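Local coordinates for protein ECF RNA polymerase sigma factor SigD (Mycobacterium tuberculosis, PDB 3VFZ) that is an ECF sigma factor that probably directs RNA polymerase to specific promoters, this fragment being the domain 4 that recognises the -35 element, at residues 30-33 and 34-38. Residues are numbered along the deposited sequence; the frame is centred on the assembly and turned at random.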
# COMPACT_ATOMS: atom_id res chain seq x y z
N GLU A 30 5.66 2.03 -7.64
CA GLU A 30 6.69 3.07 -7.63
C GLU A 30 6.09 4.47 -7.77
O GLU A 30 6.79 5.47 -7.65
CB GLU A 30 7.75 2.82 -8.71
CG GLU A 30 8.76 1.74 -8.36
CD GLU A 30 9.96 1.72 -9.29
OE1 GLU A 30 9.82 1.24 -10.44
OE2 GLU A 30 11.04 2.19 -8.88
N ILE A 31 4.79 4.52 -8.03
CA ILE A 31 4.04 5.76 -8.15
C ILE A 31 3.63 6.30 -6.76
O ILE A 31 3.38 7.49 -6.59
CB ILE A 31 2.78 5.54 -9.02
CG1 ILE A 31 2.85 6.36 -10.31
CG2 ILE A 31 1.50 5.77 -8.23
CD1 ILE A 31 3.94 5.90 -11.25
N LEU A 32 3.59 5.40 -5.78
CA LEU A 32 3.15 5.71 -4.41
C LEU A 32 4.31 6.16 -3.54
O LEU A 32 5.46 5.81 -3.80
CB LEU A 32 2.55 4.45 -3.76
CG LEU A 32 1.37 3.77 -4.44
CD1 LEU A 32 1.01 2.48 -3.70
CD2 LEU A 32 0.19 4.74 -4.48
N PRO A 33 4.00 6.91 -2.46
CA PRO A 33 5.00 7.17 -1.42
C PRO A 33 5.50 5.84 -0.87
O PRO A 33 4.73 4.87 -0.81
CB PRO A 33 4.21 7.90 -0.33
CG PRO A 33 3.03 8.48 -1.04
CD PRO A 33 2.70 7.52 -2.15
N ALA A 34 6.77 5.79 -0.49
CA ALA A 34 7.37 4.59 0.06
C ALA A 34 6.50 3.92 1.12
O ALA A 34 6.34 2.70 1.13
CB ALA A 34 8.77 4.91 0.63
N LYS A 35 5.94 4.72 2.02
CA LYS A 35 5.20 4.19 3.16
C LYS A 35 3.95 3.44 2.72
O LYS A 35 3.57 2.43 3.31
CB LYS A 35 4.81 5.33 4.11
CG LYS A 35 3.86 4.91 5.21
CD LYS A 35 4.29 5.49 6.55
CE LYS A 35 5.67 5.00 6.93
NZ LYS A 35 6.15 5.57 8.22
N GLN A 36 3.31 3.94 1.67
CA GLN A 36 2.12 3.32 1.14
C GLN A 36 2.47 2.02 0.41
O GLN A 36 1.73 1.05 0.49
CB GLN A 36 1.36 4.30 0.23
CG GLN A 36 0.73 5.48 0.98
CD GLN A 36 0.07 6.49 0.05
OE1 GLN A 36 -0.21 6.20 -1.11
NE2 GLN A 36 -0.19 7.68 0.57
N ARG A 37 3.60 2.00 -0.29
CA ARG A 37 4.03 0.77 -0.96
C ARG A 37 4.25 -0.31 0.08
O ARG A 37 3.80 -1.45 -0.06
CB ARG A 37 5.34 0.99 -1.73
CG ARG A 37 5.21 1.88 -2.94
CD ARG A 37 6.57 2.37 -3.42
NE ARG A 37 7.43 1.26 -3.86
CZ ARG A 37 8.68 1.42 -4.29
NH1 ARG A 37 9.22 2.63 -4.32
NH2 ARG A 37 9.39 0.37 -4.68
N GLU A 38 4.97 0.07 1.13
CA GLU A 38 5.29 -0.82 2.22
C GLU A 38 4.02 -1.38 2.85
O GLU A 38 3.91 -2.58 3.09
CB GLU A 38 6.10 -0.03 3.24
CG GLU A 38 6.27 -0.70 4.56
CD GLU A 38 7.08 0.16 5.51
OE1 GLU A 38 6.80 1.38 5.60
OE2 GLU A 38 8.01 -0.38 6.13
O HOH W 1 8.33 5.20 -3.84
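Pro33 O accepts the first backbone bond of helix 34-46, from Arg37 N at 3.1 Å with an N-H...O angle of 160°, and a weak, strongly bent second one from Gln36 N. Pro33 is the N-cap residue of this helix in sigma-70 domain 4, where the loop after helix 21-29 turns into the next helix. Its backbone marks the boundary: psi is 147°, whereas Ala34 already has helical angles.

The Pro33 ring lies obliquely against the Gln36 amide, with CD 3.4 Å from Gln36 OE1 and CG 3.7 Å from Gln36 NE2. Gln36 CG lies anti to its carbonyl carbon and the chain runs extended beyond it, which brings the amide to the ring. Leu32 CD2 meets OE1 of the same amide by van der Waals contact. Leu32 and Gln36, both buried, also touch helix 61-80, through Arg74 for the former and Arg70 and Ala71 for the latter, which sets this face of the helix start against that helix.

Arg37 instead runs back along the loop. Its CG rests 3.8 Å from Leu32 CB, and a bend at chi3 (63°) carries the guanidinium beside Glu30, whose CG sits over one face near the rim. The opposite charges come near without contact, Glu30 OE2 being 4.9 Å from Arg37 NH2. At the guanidinium edge, a water in its plane accepts from Arg37 NH1 at 2.8 Å and donates to Leu32 O at 2.9 Å.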